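PDB 2NSF: uncharacterized protein from Corynebacterium glutamicum, which catalyses the mycothiol-dependent isomerisation of maleylpyruvate to fumarylpyruvate and binds a zinc ion, probably at its active site. Local coordinates for residues 187-198 / 215-223. Residues are numbered along the deposited sequence; the frame is centred on the assembly and turned at random.
Sequences RTLAAEITQKWT and TRYPAAPGQ
Thr194 OG1 accepts a hydrogen bond from a water 2.7 Å away, and the same water donates to Pro218 O, bridging helix 183-199 to edge strand 215-218 of the mixed four-stranded sheet. This is helix-on-sheet packing within the C-terminal domain, away from the zinc; no direct hydrogen bond joins the two segments. Thr194 OG1 is also 2.8 Å from Ala190 O and 3.1 Å from Ala191 O, two acceptors within reach of its one proton, a place it reaches by standing between its own backbone N and carbonyl carbon (chi1 55°). That rotation leaves Thr194 CG2 3.5 Å from Tyr217 O.

One turn earlier, Ala190 CB sits over the centre of the Tyr217 ring in a CH-pi contact, 3.6 Å from the centroid and only 10° off the normal, while OG1 of Thr194 lies near the ring plane, at its edge.

Past the strand, Ala219 CB meets the edge of the Trp197 indole at CE3, near the ring plane. Thr198 OG1 comes within 3.2 Å of Ala219 C. Within the helix that hydroxyl is held by its bond to Thr194 O, which Thr198 N and Thr198 OG1 reach from opposite faces of the carbonyl plane.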
loop_
_atom_site.group_PDB
_atom_site.type_symbol
_atom_site.label_atom_id
_atom_site.label_comp_id
_atom_site.label_asym_id
_atom_site.label_seq_id
_atom_site.Cartn_x
_atom_site.Cartn_y
_atom_site.Cartn_z
ATOM N N ARG A 187 11.327 0.496 4.591
ATOM C CA ARG A 187 11.604 0.241 6.003
ATOM C C ARG A 187 10.322 0.297 6.820
ATOM O O ARG A 187 10.113 -0.519 7.721
ATOM C CB ARG A 187 12.601 1.257 6.570
ATOM C CG ARG A 187 14.030 1.096 6.071
ATOM C CD ARG A 187 14.997 1.890 6.949
ATOM N NE ARG A 187 14.606 3.293 7.065
ATOM C CZ ARG A 187 15.089 4.276 6.313
ATOM N NH1 ARG A 187 15.999 4.024 5.381
ATOM N NH2 ARG A 187 14.653 5.516 6.483
ATOM N N THR A 188 9.466 1.264 6.507
ATOM C CA THR A 188 8.209 1.404 7.231
ATOM C C THR A 188 7.289 0.219 6.938
ATOM O O THR A 188 6.576 -0.254 7.826
ATOM C CB THR A 188 7.508 2.732 6.871
ATOM O OG1 THR A 188 8.413 3.821 7.113
ATOM C CG2 THR A 188 6.264 2.932 7.740
ATOM N N LEU A 189 7.310 -0.270 5.699
ATOM C CA LEU A 189 6.491 -1.423 5.327
ATOM C C LEU A 189 6.965 -2.695 6.030
ATOM O O LEU A 189 6.153 -3.496 6.499
ATOM C CB LEU A 189 6.533 -1.658 3.810
ATOM C CG LEU A 189 5.706 -0.749 2.904
ATOM C CD1 LEU A 189 6.021 -1.069 1.436
ATOM C CD2 LEU A 189 4.221 -0.958 3.196
ATOM N N ALA A 190 8.277 -2.891 6.095
ATOM C CA ALA A 190 8.808 -4.083 6.747
ATOM C C ALA A 190 8.355 -4.125 8.202
ATOM O O ALA A 190 7.943 -5.174 8.711
ATOM C CB ALA A 190 10.327 -4.089 6.673
ATOM N N ALA A 191 8.439 -2.981 8.873
ATOM C CA ALA A 191 8.034 -2.877 10.268
ATOM C C ALA A 191 6.528 -3.053 10.420
ATOM O O ALA A 191 6.066 -3.815 11.267
ATOM C CB ALA A 191 8.455 -1.527 10.837
ATOM N N GLU A 192 5.759 -2.349 9.598
ATOM C CA GLU A 192 4.303 -2.430 9.698
ATOM C C GLU A 192 3.751 -3.825 9.446
ATOM O O GLU A 192 2.899 -4.309 10.192
ATOM C CB GLU A 192 3.639 -1.458 8.724
ATOM C CG GLU A 192 2.139 -1.355 8.935
ATOM C CD GLU A 192 1.488 -0.350 8.017
ATOM O OE1 GLU A 192 1.217 -0.700 6.850
ATOM O OE2 GLU A 192 1.258 0.793 8.466
ATOM N N ILE A 193 4.210 -4.467 8.378
ATOM C CA ILE A 193 3.726 -5.802 8.064
ATOM C C ILE A 193 4.034 -6.783 9.193
ATOM O O ILE A 193 3.169 -7.561 9.599
ATOM C CB ILE A 193 4.349 -6.329 6.756
ATOM C CG1 ILE A 193 3.884 -5.461 5.580
ATOM C CG2 ILE A 193 3.962 -7.787 6.546
ATOM C CD1 ILE A 193 4.534 -5.826 4.248
ATOM N N THR A 194 5.259 -6.747 9.708
ATOM C CA THR A 194 5.612 -7.663 10.781
ATOM C C THR A 194 4.924 -7.285 12.087
ATOM O O THR A 194 4.647 -8.152 12.916
ATOM C CB THR A 194 7.151 -7.766 10.958
ATOM O OG1 THR A 194 7.716 -6.468 11.161
ATOM C CG2 THR A 194 7.770 -8.397 9.714
ATOM N N GLN A 195 4.624 -6.003 12.263
ATOM C CA GLN A 195 3.914 -5.563 13.463
ATOM C C GLN A 195 2.489 -6.100 13.367
ATOM O O GLN A 195 1.917 -6.561 14.360
ATOM C CB GLN A 195 3.882 -4.040 13.549
ATOM C CG GLN A 195 5.179 -3.422 14.066
ATOM C CD GLN A 195 5.241 -1.934 13.831
ATOM O OE1 GLN A 195 4.367 -1.364 13.175
ATOM N NE2 GLN A 195 6.278 -1.290 14.355
ATOM N N LYS A 196 1.914 -6.041 12.169
ATOM C CA LYS A 196 0.560 -6.544 11.972
ATOM C C LYS A 196 0.527 -8.040 12.275
ATOM O O LYS A 196 -0.341 -8.503 13.016
ATOM C CB LYS A 196 0.074 -6.281 10.540
ATOM C CG LYS A 196 -1.408 -6.583 10.356
ATOM C CD LYS A 196 -1.924 -6.157 8.988
ATOM C CE LYS A 196 -3.440 -6.304 8.919
ATOM N NZ LYS A 196 -3.997 -5.837 7.617
ATOM N N TRP A 197 1.470 -8.798 11.718
ATOM C CA TRP A 197 1.523 -10.239 11.974
ATOM C C TRP A 197 1.645 -10.504 13.471
ATOM O O TRP A 197 0.973 -11.375 14.018
ATOM C CB TRP A 197 2.718 -10.893 11.278
ATOM C CG TRP A 197 2.671 -10.870 9.780
ATOM C CD1 TRP A 197 1.580 -10.636 8.989
ATOM C CD2 TRP A 197 3.761 -11.136 8.890
ATOM N NE1 TRP A 197 1.927 -10.739 7.660
ATOM C CE2 TRP A 197 3.261 -11.044 7.572
ATOM C CE3 TRP A 197 5.119 -11.444 9.078
ATOM C CZ2 TRP A 197 4.069 -11.251 6.445
ATOM C CZ3 TRP A 197 5.925 -11.650 7.955
ATOM C CH2 TRP A 197 5.392 -11.550 6.658
ATOM N N THR A 198 2.524 -9.758 14.129
ATOM C CA THR A 198 2.726 -9.925 15.563
ATOM C C THR A 198 1.423 -9.722 16.320
ATOM O O THR A 198 1.065 -10.527 17.188
ATOM C CB THR A 198 3.760 -8.922 16.107
ATOM O OG1 THR A 198 5.032 -9.158 15.492
ATOM C CG2 THR A 198 3.894 -9.073 17.616
ATOM N N THR A 215 19.204 -5.519 10.086
ATOM C CA THR A 215 18.002 -5.144 10.818
ATOM C C THR A 215 17.001 -6.286 10.769
ATOM O O THR A 215 16.622 -6.746 9.691
ATOM C CB THR A 215 17.351 -3.878 10.228
ATOM O OG1 THR A 215 18.299 -2.801 10.255
ATOM C CG2 THR A 215 16.120 -3.479 11.041
ATOM N N ARG A 216 16.588 -6.756 11.944
ATOM C CA ARG A 216 15.624 -7.848 12.042
ATOM C C ARG A 216 14.211 -7.298 12.212
ATOM O O ARG A 216 14.002 -6.274 12.863
ATOM C CB ARG A 216 15.975 -8.767 13.227
ATOM C CG ARG A 216 17.124 -9.741 12.961
ATOM C CD ARG A 216 17.702 -10.326 14.256
ATOM N NE ARG A 216 16.704 -10.995 15.091
ATOM C CZ ARG A 216 16.527 -12.312 15.163
ATOM N NH1 ARG A 216 17.281 -13.138 14.446
ATOM N NH2 ARG A 216 15.589 -12.806 15.960
ATOM N N TYR A 217 13.250 -7.989 11.609
ATOM C CA TYR A 217 11.839 -7.626 11.673
ATOM C C TYR A 217 11.124 -8.901 12.106
ATOM O O TYR A 217 10.655 -9.679 11.276
ATOM C CB TYR A 217 11.350 -7.180 10.290
ATOM C CG TYR A 217 11.967 -5.880 9.822
ATOM C CD1 TYR A 217 11.433 -4.655 10.211
ATOM C CD2 TYR A 217 13.100 -5.876 9.006
ATOM C CE1 TYR A 217 12.006 -3.455 9.801
ATOM C CE2 TYR A 217 13.684 -4.678 8.590
ATOM C CZ TYR A 217 13.130 -3.474 8.993
ATOM O OH TYR A 217 13.688 -2.283 8.584
ATOM N N PRO A 218 11.056 -9.142 13.422
ATOM C CA PRO A 218 10.398 -10.340 13.945
ATOM C C PRO A 218 8.881 -10.255 13.937
ATOM O O PRO A 218 8.307 -9.170 13.924
ATOM C CB PRO A 218 10.949 -10.438 15.362
ATOM C CG PRO A 218 11.057 -8.989 15.759
ATOM C CD PRO A 218 11.655 -8.349 14.515
ATOM N N ALA A 219 8.247 -11.419 13.947
ATOM C CA ALA A 219 6.794 -11.507 13.979
ATOM C C ALA A 219 6.429 -12.051 15.357
ATOM O O ALA A 219 7.033 -11.669 16.360
ATOM C CB ALA A 219 6.303 -12.447 12.883
ATOM N N ALA A 220 5.450 -12.944 15.420
ATOM C CA ALA A 220 5.055 -13.513 16.707
ATOM C C ALA A 220 6.154 -14.458 17.193
ATOM O O ALA A 220 6.784 -15.142 16.395
ATOM C CB ALA A 220 3.736 -14.260 16.563
ATOM N N PRO A 221 6.399 -14.508 18.514
ATOM C CA PRO A 221 7.446 -15.397 19.027
ATOM C C PRO A 221 7.130 -16.879 18.837
ATOM O O PRO A 221 5.974 -17.289 18.885
ATOM C CB PRO A 221 7.547 -14.997 20.502
ATOM C CG PRO A 221 6.151 -14.583 20.837
ATOM C CD PRO A 221 5.730 -13.781 19.611
ATOM N N GLY A 222 8.172 -17.670 18.609
ATOM C CA GLY A 222 7.999 -19.095 18.409
ATOM C C GLY A 222 9.231 -19.837 18.891
ATOM O O GLY A 222 10.242 -19.212 19.202
ATOM N N GLN A 223 9.161 -21.161 18.943
ATOM C CA GLN A 223 10.295 -21.950 19.411
ATOM C C GLN A 223 11.303 -22.247 18.323
ATOM O O GLN A 223 12.490 -22.427 18.589
ATOM C CB GLN A 223 9.818 -23.269 20.007
ATOM C CG GLN A 223 8.850 -24.037 19.132
ATOM C CD GLN A 223 7.505 -24.183 19.802
ATOM O OE1 GLN A 223 7.356 -23.852 20.978
ATOM N NE2 GLN A 223 6.520 -24.686 19.068
HETATM O O HOH W 1 9.106 -6.081 13.402
#